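PDB 2NRH: type III pantothenate kinase from Campylobacter jejuni, which probably catalyses the ATP-dependent phosphorylation of pantothenate, the first step of coenzyme A biosynthesis, working as a homodimer with a monovalent cation. Local coordinates for residues C6-N10 with S11-F15; Y82-D86 with G87-D91; K119-Y122 with S123-P127; Y152-F155 with K156-L160. The protein carries 2 engineered substitutions. All blocks are in the same frame, centred on the assembly; numbering follows the deposited sequence.

Contact 1: C6-N10 with S11-F15; sequences CDIGN and SNANF. With SO4 (sulfate ion), chain D.
Cys6, Asp7 and Ile8 pair with Phe15, Asn14 and Ala13 as the two arms of a tight antiparallel beta hairpin, whose strands run at 164° to each other and turn round through Gly9-Ser11. Asp7 and Asn14 form the hydrogen-bonded pair: Asp7 N reaches Asn14 O at 2.7 Å in an almost straight bond, and Asn14 N returns to Asp7 O at 3.0 Å. One rung nearer the turn, Gly9 N meets Asn12 O at 2.7 Å. On the face of Cys6, Ile8, Ala13 and Phe15, the thiol lies over the Phe15 ring, SG 3.7 Å from the ring centroid and displaced toward the CE1-CZ rim. That placement follows from chi1 of -163°, which swings SG away from the backbone N of Cys6. Ala13 CB packs alongside, 4.0 Å from Cys6 SG, and helix 26-30 covers this face through Phe29. On the other face Asp7 and Asn14 run side by side, their flat ends turned 64° apart. Asp7 OD2 and Asn14 OD1 approach to 3.4 Å as two acceptors, while Asn14 ND2 turns to Thr23 OG1 in a weak bond. At the turn a sulfate takes weak bonds from Asn10 N and Asn12 N and is also hydrogen-bonded to Ser94 OG. The hairpin is consistent with the first phosphate-binding loop of the actin-like ATPase fold. One side makes apolar packing, and backbone N-H groups of the turn meet an anion on the other, consistent with the predicted ATP phosphate site.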
loop_
_atom_site.group_PDB
_atom_site.type_symbol
_atom_site.label_atom_id
_atom_site.label_comp_id
_atom_site.label_asym_id
_atom_site.label_seq_id
_atom_site.Cartn_x
_atom_site.Cartn_y
_atom_site.Cartn_z
ATOM N N CYS B 6 -17.392 -21.383 -11.929
ATOM C CA CYS B 6 -17.202 -20.887 -10.576
ATOM C C CYS B 6 -15.735 -20.510 -10.295
ATOM O O CYS B 6 -14.799 -21.318 -10.472
ATOM C CB CYS B 6 -17.735 -21.883 -9.524
ATOM S SG CYS B 6 -17.967 -21.083 -7.924
ATOM N N ASP B 7 -15.538 -19.263 -9.871
ATOM C CA ASP B 7 -14.225 -18.744 -9.466
ATOM C C ASP B 7 -14.242 -18.439 -7.949
ATOM O O ASP B 7 -14.810 -17.427 -7.502
ATOM C CB ASP B 7 -13.874 -17.540 -10.359
ATOM C CG ASP B 7 -12.939 -16.555 -9.701
ATOM O OD1 ASP B 7 -12.008 -16.989 -9.032
ATOM O OD2 ASP B 7 -13.112 -15.319 -9.856
ATOM N N ILE B 8 -13.666 -19.346 -7.155
ATOM C CA ILE B 8 -13.815 -19.315 -5.703
ATOM C C ILE B 8 -12.622 -18.669 -4.958
ATOM O O ILE B 8 -11.500 -19.117 -5.071
ATOM C CB ILE B 8 -14.080 -20.753 -5.144
ATOM C CG1 ILE B 8 -15.282 -21.381 -5.832
ATOM C CG2 ILE B 8 -14.237 -20.741 -3.559
ATOM C CD1 ILE B 8 -15.278 -22.941 -5.877
ATOM N N GLY B 9 -12.892 -17.611 -4.202
ATOM C CA GLY B 9 -11.896 -16.893 -3.449
ATOM C C GLY B 9 -11.994 -17.121 -1.933
ATOM O O GLY B 9 -12.755 -17.969 -1.443
ATOM N N ASN B 10 -11.210 -16.348 -1.205
ATOM C CA ASN B 10 -11.273 -16.276 0.238
ATOM C C ASN B 10 -12.487 -15.557 0.833
ATOM O O ASN B 10 -12.800 -15.767 2.006
ATOM C CB ASN B 10 -9.975 -15.698 0.776
ATOM C CG ASN B 10 -8.814 -16.691 0.640
ATOM O OD1 ASN B 10 -8.899 -17.870 1.088
ATOM N ND2 ASN B 10 -7.729 -16.242 0.025
ATOM N N SER B 11 -13.192 -14.761 0.024
ATOM C CA SER B 11 -14.379 -14.064 0.510
ATOM C C SER B 11 -15.682 -14.231 -0.317
ATOM O O SER B 11 -16.791 -14.072 0.209
ATOM C CB SER B 11 -14.045 -12.570 0.647
ATOM O OG SER B 11 -13.113 -12.343 1.686
ATOM N N ASN B 12 -15.503 -14.510 -1.606
ATOM C CA ASN B 12 -16.556 -14.554 -2.591
ATOM C C ASN B 12 -16.341 -15.781 -3.470
ATOM O O ASN B 12 -15.197 -16.212 -3.721
ATOM C CB ASN B 12 -16.463 -13.324 -3.546
ATOM C CG ASN B 12 -16.300 -11.979 -2.808
ATOM O OD1 ASN B 12 -17.172 -11.580 -2.017
ATOM N ND2 ASN B 12 -15.176 -11.270 -3.085
ATOM N N ALA B 13 -17.442 -16.323 -3.965
ATOM C CA ALA B 13 -17.409 -17.210 -5.117
ATOM C C ALA B 13 -18.207 -16.438 -6.168
ATOM O O ALA B 13 -19.345 -16.003 -5.927
ATOM C CB ALA B 13 -18.003 -18.554 -4.807
ATOM N N ASN B 14 -17.540 -16.184 -7.286
ATOM C CA ASN B 14 -18.118 -15.569 -8.436
ATOM C C ASN B 14 -18.476 -16.666 -9.422
ATOM O O ASN B 14 -17.643 -17.509 -9.758
ATOM C CB ASN B 14 -17.112 -14.609 -9.050
ATOM C CG ASN B 14 -16.520 -13.644 -8.029
ATOM O OD1 ASN B 14 -15.289 -13.421 -8.028
ATOM N ND2 ASN B 14 -17.379 -13.041 -7.165
ATOM N N PHE B 15 -19.736 -16.646 -9.850
ATOM C CA PHE B 15 -20.301 -17.615 -10.806
ATOM C C PHE B 15 -20.583 -16.960 -12.153
ATOM O O PHE B 15 -20.870 -15.771 -12.218
ATOM C CB PHE B 15 -21.643 -18.091 -10.283
ATOM C CG PHE B 15 -21.560 -19.003 -9.115
ATOM C CD1 PHE B 15 -21.557 -20.380 -9.309
ATOM C CD2 PHE B 15 -21.489 -18.490 -7.818
ATOM C CE1 PHE B 15 -21.499 -21.236 -8.220
ATOM C CE2 PHE B 15 -21.429 -19.321 -6.724
ATOM C CZ PHE B 15 -21.455 -20.724 -6.919
HETATM S S SO4 D . -11.731 -12.577 -2.635
HETATM O O1 SO4 D . -11.391 -11.444 -3.496
HETATM O O2 SO4 D . -12.023 -12.017 -1.312
HETATM O O3 SO4 D . -12.916 -13.239 -3.162
HETATM O O4 SO4 D . -10.595 -13.521 -2.548
HETATM O O HOH W 1 -13.378 -15.154 -6.016
#

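Contact 2: Y82-D86 with G87-D91; sequences YTIED and GVVVD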
loop_
_atom_site.group_PDB
_atom_site.type_symbol
_atom_site.label_atom_id
_atom_site.label_comp_id
_atom_site.label_asym_id
_atom_site.label_seq_id
_atom_site.Cartn_x
_atom_site.Cartn_y
_atom_site.Cartn_z
ATOM N N TYR B 82 -4.294 -16.065 -18.609
ATOM C CA TYR B 82 -4.269 -17.175 -19.516
ATOM C C TYR B 82 -4.642 -16.811 -20.971
ATOM O O TYR B 82 -4.111 -17.436 -21.894
ATOM C CB TYR B 82 -5.220 -18.258 -19.028
ATOM C CG TYR B 82 -4.881 -19.634 -19.549
ATOM C CD1 TYR B 82 -3.592 -20.149 -19.404
ATOM C CD2 TYR B 82 -5.835 -20.422 -20.180
ATOM C CE1 TYR B 82 -3.264 -21.389 -19.855
ATOM C CE2 TYR B 82 -5.500 -21.699 -20.632
ATOM C CZ TYR B 82 -4.214 -22.158 -20.449
ATOM O OH TYR B 82 -3.857 -23.415 -20.845
ATOM N N THR B 83 -5.587 -15.878 -21.192
ATOM C CA THR B 83 -5.990 -15.561 -22.588
ATOM C C THR B 83 -5.091 -14.450 -23.184
ATOM O O THR B 83 -5.338 -13.942 -24.274
ATOM C CB THR B 83 -7.435 -15.143 -22.696
ATOM O OG1 THR B 83 -7.653 -14.025 -21.835
ATOM C CG2 THR B 83 -8.325 -16.247 -22.298
ATOM N N ILE B 84 -4.044 -14.098 -22.448
ATOM C CA ILE B 84 -3.140 -12.996 -22.816
ATOM C C ILE B 84 -1.772 -13.518 -23.257
ATOM O O ILE B 84 -1.167 -14.342 -22.590
ATOM C CB ILE B 84 -3.118 -11.900 -21.659
ATOM C CG1 ILE B 84 -4.460 -11.140 -21.714
ATOM C CG2 ILE B 84 -1.965 -10.896 -21.793
ATOM C CD1 ILE B 84 -5.138 -11.012 -20.444
ATOM N N GLU B 85 -1.330 -13.043 -24.419
ATOM C CA GLU B 85 -0.064 -13.432 -25.050
ATOM C C GLU B 85 1.036 -12.505 -24.628
ATOM O O GLU B 85 2.152 -12.927 -24.433
ATOM C CB GLU B 85 -0.198 -13.401 -26.589
ATOM C CG GLU B 85 -0.910 -14.688 -27.239
ATOM C CD GLU B 85 -1.603 -14.422 -28.639
ATOM O OE1 GLU B 85 -1.298 -13.416 -29.373
ATOM O OE2 GLU B 85 -2.494 -15.232 -28.986
ATOM N N ASP B 86 0.719 -11.225 -24.546
ATOM C CA ASP B 86 1.665 -10.175 -24.183
ATOM C C ASP B 86 0.833 -9.149 -23.485
ATOM O O ASP B 86 -0.271 -8.848 -23.968
ATOM C CB ASP B 86 2.263 -9.491 -25.412
ATOM C CG ASP B 86 3.046 -10.441 -26.259
ATOM O OD1 ASP B 86 4.217 -10.694 -25.890
ATOM O OD2 ASP B 86 2.463 -10.954 -27.260
ATOM N N GLY B 87 1.355 -8.628 -22.373
ATOM C CA GLY B 87 0.663 -7.613 -21.617
ATOM C C GLY B 87 0.858 -7.638 -20.101
ATOM O O GLY B 87 1.513 -8.531 -19.532
ATOM N N VAL B 88 0.296 -6.627 -19.451
ATOM C CA VAL B 88 0.360 -6.554 -18.018
ATOM C C VAL B 88 -1.055 -6.767 -17.563
ATOM O O VAL B 88 -1.952 -6.096 -18.042
ATOM C CB VAL B 88 0.956 -5.244 -17.507
ATOM C CG1 VAL B 88 0.771 -5.136 -15.968
ATOM C CG2 VAL B 88 2.414 -5.202 -17.866
ATOM N N VAL B 89 -1.224 -7.773 -16.687
ATOM C CA VAL B 89 -2.504 -8.122 -16.062
ATOM C C VAL B 89 -2.612 -7.663 -14.599
ATOM O O VAL B 89 -1.793 -7.989 -13.786
ATOM C CB VAL B 89 -2.827 -9.594 -16.206
ATOM C CG1 VAL B 89 -4.262 -9.860 -15.719
ATOM C CG2 VAL B 89 -2.700 -10.021 -17.658
ATOM N N VAL B 90 -3.655 -6.874 -14.324
ATOM C CA VAL B 90 -3.924 -6.235 -13.030
ATOM C C VAL B 90 -5.301 -6.682 -12.600
ATOM O O VAL B 90 -6.262 -6.444 -13.303
ATOM C CB VAL B 90 -3.823 -4.679 -13.112
ATOM C CG1 VAL B 90 -3.898 -4.012 -11.678
ATOM C CG2 VAL B 90 -2.483 -4.258 -13.749
ATOM N N ASP B 91 -5.376 -7.413 -11.486
ATOM C CA ASP B 91 -6.639 -7.795 -10.863
ATOM C C ASP B 91 -6.728 -6.988 -9.569
ATOM O O ASP B 91 -5.981 -7.211 -8.578
ATOM C CB ASP B 91 -6.676 -9.280 -10.560
ATOM C CG ASP B 91 -8.051 -9.769 -10.133
ATOM O OD1 ASP B 91 -9.016 -8.973 -10.101
ATOM O OD2 ASP B 91 -8.186 -11.001 -9.837
#
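Ile84 CD1 touches Val89 CG2 at 3.8 Å, the one contact of side chain with side chain between the loop 82-86 and the strand 87-91. The chain here makes a helix-to-strand connection: it leaves helix 75-81, turns, and enters the central strand of the second five-stranded sheet of this actin-like ATPase fold. The two side chains meet at a slant, each with a single methyl group. In Ile84, chi1 of -73° sets CG1 beside its own backbone N, and the chi2 rotation then carries CD1 across to the strand, while the second branch, CG2, lies 4.1 Å from Gly87 N. Val89 offers the methyl group that stands beside its own backbone nitrogen. Leu194 of helix 194-204 packs on both Ile84 and Val89, and Tyr172 of the adjacent strand 171-174 also touches Ile84, so the pair is part of the apolar layer between sheet and helix. Val88 points away from the loop and packs on Ile98, Ile100 and Leu171. Further along the strand, Asp91 is a predicted ligand of the potassium ion. Gly87, the first strand residue, has phi 147° and psi 175°, a region in practice reserved for glycine, and backbone hydrogen bonds of Gly87 with Ile101 and of Glu85 with Ser104 join the turn to strand 95-102 and the bend after it. The outer shell ends at the carboxylate of Asp86, whose OD1 accepts a hydrogen bond from Asn103 N.

Contact 3: K119-Y122 with S123-P127; sequences KKIY and SHISP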
loop_
_atom_site.group_PDB
_atom_site.type_symbol
_atom_site.label_atom_id
_atom_site.label_comp_id
_atom_site.label_asym_id
_atom_site.label_seq_id
_atom_site.Cartn_x
_atom_site.Cartn_y
_atom_site.Cartn_z
ATOM N N LYS B 119 -7.418 1.938 3.099
ATOM C CA LYS B 119 -8.379 2.688 3.954
ATOM C C LYS B 119 -8.395 2.165 5.376
ATOM O O LYS B 119 -8.273 2.959 6.278
ATOM C CB LYS B 119 -9.792 2.558 3.374
ATOM C CG LYS B 119 -10.668 3.798 3.330
ATOM C CD LYS B 119 -11.854 3.506 2.378
ATOM C CE LYS B 119 -13.230 3.174 3.105
ATOM N NZ LYS B 119 -14.285 4.309 3.133
ATOM N N LYS B 120 -8.477 0.832 5.580
ATOM C CA LYS B 120 -8.359 0.216 6.946
ATOM C C LYS B 120 -7.053 0.503 7.668
ATOM O O LYS B 120 -7.069 0.741 8.884
ATOM C CB LYS B 120 -8.478 -1.333 6.944
ATOM C CG LYS B 120 -9.881 -1.906 7.053
ATOM C CD LYS B 120 -9.903 -3.467 7.147
ATOM C CE LYS B 120 -9.166 -4.012 8.457
ATOM N NZ LYS B 120 -9.479 -5.496 8.811
ATOM N N ILE B 121 -5.906 0.385 6.974
ATOM C CA ILE B 121 -4.645 0.582 7.691
ATOM C C ILE B 121 -4.416 2.038 8.089
ATOM O O ILE B 121 -3.882 2.275 9.149
ATOM C CB ILE B 121 -3.391 -0.115 7.052
ATOM C CG1 ILE B 121 -2.237 -0.258 8.086
ATOM C CG2 ILE B 121 -2.926 0.616 5.791
ATOM C CD1 ILE B 121 -2.264 -1.544 9.112
ATOM N N TYR B 122 -4.841 2.999 7.277
ATOM C CA TYR B 122 -4.764 4.428 7.649
ATOM C C TYR B 122 -5.497 4.677 8.981
ATOM O O TYR B 122 -4.908 5.204 9.961
ATOM C CB TYR B 122 -5.325 5.315 6.544
ATOM C CG TYR B 122 -4.371 5.532 5.392
ATOM C CD1 TYR B 122 -2.995 5.821 5.613
ATOM C CD2 TYR B 122 -4.823 5.490 4.077
ATOM C CE1 TYR B 122 -2.108 6.067 4.536
ATOM C CE2 TYR B 122 -3.958 5.722 3.021
ATOM C CZ TYR B 122 -2.591 5.991 3.247
ATOM O OH TYR B 122 -1.769 6.249 2.131
ATOM N N SER B 123 -6.752 4.230 9.029
ATOM C CA SER B 123 -7.510 4.163 10.281
ATOM C C SER B 123 -6.837 3.473 11.455
ATOM O O SER B 123 -6.938 3.943 12.605
ATOM C CB SER B 123 -8.871 3.515 10.045
ATOM O OG SER B 123 -9.687 4.439 9.375
ATOM N N HIS B 124 -6.191 2.333 11.209
ATOM C CA HIS B 124 -5.509 1.672 12.319
ATOM C C HIS B 124 -4.348 2.583 12.765
ATOM O O HIS B 124 -4.072 2.728 13.948
ATOM C CB HIS B 124 -5.036 0.286 11.916
ATOM C CG HIS B 124 -4.069 -0.333 12.887
ATOM N ND1 HIS B 124 -4.477 -1.074 13.982
ATOM C CD2 HIS B 124 -2.713 -0.302 12.941
ATOM C CE1 HIS B 124 -3.415 -1.479 14.661
ATOM N NE2 HIS B 124 -2.334 -1.019 14.054
ATOM N N ILE B 125 -3.668 3.223 11.817
ATOM C CA ILE B 125 -2.587 4.128 12.214
ATOM C C ILE B 125 -3.089 5.343 13.071
ATOM O O ILE B 125 -2.560 5.644 14.139
ATOM C CB ILE B 125 -1.736 4.603 10.996
ATOM C CG1 ILE B 125 -1.104 3.408 10.245
ATOM C CG2 ILE B 125 -0.603 5.546 11.492
ATOM C CD1 ILE B 125 -0.634 3.714 8.790
ATOM N N SER B 126 -4.089 6.062 12.576
ATOM C CA SER B 126 -4.601 7.217 13.308
ATOM C C SER B 126 -6.009 7.601 12.842
ATOM O O SER B 126 -6.337 7.474 11.646
ATOM C CB SER B 126 -3.639 8.420 13.208
ATOM O OG SER B 126 -3.989 9.473 14.096
ATOM N N PRO B 127 -6.853 8.042 13.805
ATOM C CA PRO B 127 -8.124 8.702 13.441
ATOM C C PRO B 127 -7.930 9.978 12.605
ATOM O O PRO B 127 -8.829 10.348 11.841
ATOM C CB PRO B 127 -8.802 8.995 14.786
ATOM C CG PRO B 127 -7.771 8.684 15.884
ATOM C CD PRO B 127 -6.665 7.877 15.270
#
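Lys119 to Ile125 form the last turns of helix 115-125, in which each carbonyl of 119-122 receives the N-H four residues on. Ile125 N reaches Ile121 O at 2.8 Å and His124 N reaches Lys120 O at 3.0 Å, while the bond from Ser123 N to Lys119 O is stretched and weak. Ser126 is the first residue to leave helical angles, yet its N still donates to Tyr122 O at 2.9 Å. The side chains of Ile121, Tyr122 and Ile125 make a loose apolar ridge along one flank. Ile121 has chi1 of -161°, which turns CG1 away from the backbone N, and chi2 of 84° then brings CD1 to His124 CD2 at 4.1 Å, a slanting contact between methyl group and ring. The other neighbour of this chain is Ile125: its CD1 lies 4.3 Å from Ile121 CG1. Tyr122 CD1 stands 4.5 Å from Ile125 CD1. Ile125 also lies close against the backbone, with CG1 3.2 Å from Ile121 O. Ring and hydroxyl of Tyr122 reach out from the helix: Leu150 and Val154 of helix 146-165 pack on it, and OH makes a weak bond to Ile111 O of the second subunit. Across the same boundary Ile121 meets Ile121 of the second subunit, and His124 NE2 is hydrogen-bonded to Lys120 NZ of the second subunit. A helix end with an apolar flank and exposed polar residues beside it, with Ser126 just beyond packing on Asn10 of the second subunit, is a dimer-interface helix of this homodimeric kinase.

Contact 4: Y152-F155 with K156-L160; sequences YGVF and KGIYL
Tyr152 and Lys156 lie side by side, one helical turn apart on helix 146-165, with the lysine chain running along the tyrosine ring in the same direction. Lys156 CB sits over the centre of one ring face, 4.2 Å from its centroid and only 12° off the normal, a CH-pi contact. A bend at chi2 then carries the chain from the ring centre toward its phenolic end: CD stands 3.6 Å from Tyr152 CZ, and NZ ends 3.3 Å from Tyr152 OH in a weak hydrogen bond. Tyr152 CG is turned away from the backbone N of its own residue, chi1 178°, which swings the ring forward along the helix to lie against the Lys156 chain. On a different flank the branched residues meet more loosely, with Val154 CG1 4.2 Å from Ile158 CD1. Phe155 and Tyr159 project toward further aromatic partners, Phe155 edge-to-face with Phe180 and Tyr159 stacked on Phe185. Under the side chains the regular ladder of the alpha-helix holds: Lys156 N to Tyr152 O is 2.8 Å and Tyr159 N to Phe155 O is 2.9 Å, while Gly157 N approaches Gly153 O from above the carbonyl plane. The ammonium group has stronger business across the dimer boundary, in a salt bridge with OD2 of Asp164 of the second subunit, and it also makes a weak bond to Leu139 O. Leu161 of the second subunit packs on both Tyr152 and Lys156. The buried charge is thus paired between subunits, while the ring carries its aliphatic stem and probably limits its freedom to move.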
loop_
_atom_site.group_PDB
_atom_site.type_symbol
_atom_site.label_atom_id
_atom_site.label_comp_id
_atom_site.label_asym_id
_atom_site.label_seq_id
_atom_site.Cartn_x
_atom_site.Cartn_y
_atom_site.Cartn_z
ATOM N N TYR B 152 -3.925 10.433 -2.831
ATOM C CA TYR B 152 -2.811 10.576 -3.744
ATOM C C TYR B 152 -1.779 9.484 -3.467
ATOM O O TYR B 152 -1.265 8.840 -4.389
ATOM C CB TYR B 152 -2.197 11.946 -3.586
ATOM C CG TYR B 152 -0.973 12.219 -4.473
ATOM C CD1 TYR B 152 -1.067 13.038 -5.619
ATOM C CD2 TYR B 152 0.282 11.688 -4.141
ATOM C CE1 TYR B 152 0.083 13.313 -6.412
ATOM C CE2 TYR B 152 1.422 11.954 -4.903
ATOM C CZ TYR B 152 1.311 12.765 -6.039
ATOM O OH TYR B 152 2.464 13.003 -6.766
ATOM N N GLY B 153 -1.494 9.288 -2.184
ATOM C CA GLY B 153 -0.516 8.310 -1.771
ATOM C C GLY B 153 -0.889 6.962 -2.379
ATOM O O GLY B 153 -0.086 6.344 -3.049
ATOM N N VAL B 154 -2.125 6.558 -2.164
ATOM C CA VAL B 154 -2.636 5.292 -2.618
ATOM C C VAL B 154 -2.674 5.276 -4.128
ATOM O O VAL B 154 -1.993 4.434 -4.757
ATOM C CB VAL B 154 -4.041 4.978 -1.982
ATOM C CG1 VAL B 154 -4.749 3.799 -2.639
ATOM C CG2 VAL B 154 -3.885 4.755 -0.512
ATOM N N PHE B 155 -3.463 6.167 -4.719
ATOM C CA PHE B 155 -3.760 5.984 -6.125
ATOM C C PHE B 155 -2.542 6.215 -7.024
ATOM O O PHE B 155 -2.377 5.541 -8.051
ATOM C CB PHE B 155 -4.940 6.829 -6.593
ATOM C CG PHE B 155 -6.230 6.546 -5.879
ATOM C CD1 PHE B 155 -6.496 5.296 -5.340
ATOM C CD2 PHE B 155 -7.199 7.556 -5.763
ATOM C CE1 PHE B 155 -7.703 5.046 -4.663
ATOM C CE2 PHE B 155 -8.408 7.330 -5.095
ATOM C CZ PHE B 155 -8.669 6.060 -4.542
ATOM N N LYS B 156 -1.692 7.162 -6.647
ATOM C CA LYS B 156 -0.508 7.425 -7.457
ATOM C C LYS B 156 0.559 6.379 -7.338
ATOM O O LYS B 156 1.274 6.139 -8.326
ATOM C CB LYS B 156 0.108 8.808 -7.210
ATOM C CG LYS B 156 0.526 9.406 -8.574
ATOM C CD LYS B 156 1.724 10.281 -8.559
ATOM C CE LYS B 156 1.857 10.890 -9.945
ATOM N NZ LYS B 156 2.837 12.053 -9.921
ATOM N N GLY B 157 0.689 5.799 -6.139
ATOM C CA GLY B 157 1.531 4.651 -5.897
ATOM C C GLY B 157 1.209 3.477 -6.813
ATOM O O GLY B 157 2.118 2.867 -7.374
ATOM N N ILE B 158 -0.074 3.160 -6.958
ATOM C CA ILE B 158 -0.549 2.134 -7.902
ATOM C C ILE B 158 -0.358 2.566 -9.353
ATOM O O ILE B 158 0.029 1.757 -10.176
ATOM C CB ILE B 158 -2.088 1.784 -7.705
ATOM C CG1 ILE B 158 -2.383 1.246 -6.312
ATOM C CG2 ILE B 158 -2.534 0.731 -8.636
ATOM C CD1 ILE B 158 -3.822 1.368 -5.976
ATOM N N TYR B 159 -0.695 3.815 -9.680
ATOM C CA TYR B 159 -0.470 4.332 -11.019
ATOM C C TYR B 159 1.004 4.195 -11.445
ATOM O O TYR B 159 1.285 3.714 -12.510
ATOM C CB TYR B 159 -0.948 5.800 -11.163
ATOM C CG TYR B 159 -0.580 6.385 -12.518
ATOM C CD1 TYR B 159 -1.408 6.193 -13.631
ATOM C CD2 TYR B 159 0.633 7.072 -12.710
ATOM C CE1 TYR B 159 -1.061 6.704 -14.902
ATOM C CE2 TYR B 159 1.000 7.562 -13.980
ATOM C CZ TYR B 159 0.141 7.378 -15.062
ATOM O OH TYR B 159 0.467 7.900 -16.309
ATOM N N LEU B 160 1.944 4.607 -10.611
ATOM C CA LEU B 160 3.340 4.526 -11.013
ATOM C C LEU B 160 3.890 3.120 -11.073
ATOM O O LEU B 160 4.639 2.809 -12.013
ATOM C CB LEU B 160 4.250 5.416 -10.153
ATOM C CG LEU B 160 4.058 6.943 -10.140
ATOM C CD1 LEU B 160 4.888 7.561 -9.043
ATOM C CD2 LEU B 160 4.417 7.510 -11.508
#

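Contact 1 is a hairpin of the first sheet and contact 2 a loop entering a strand of the second, on opposite sides of the chain's centre; contacts 3 and 4 are helical and meet the second subunit. Contact 2 is a buried apolar join with polar groups at its ends, whereas contact 1 is half apolar core and half anion site. Contacts 3 and 4 pack directly on each other, Tyr122 CE2 lying 3.7 Å from Val154 CG2, and both their helices, 115-125 and 146-165, touch the second subunit. Of these two, contact 4 is the more buried and brings a salt bridge, while contact 3 is partly exposed. The centres of contacts 2 and 3 are about 33 Å apart.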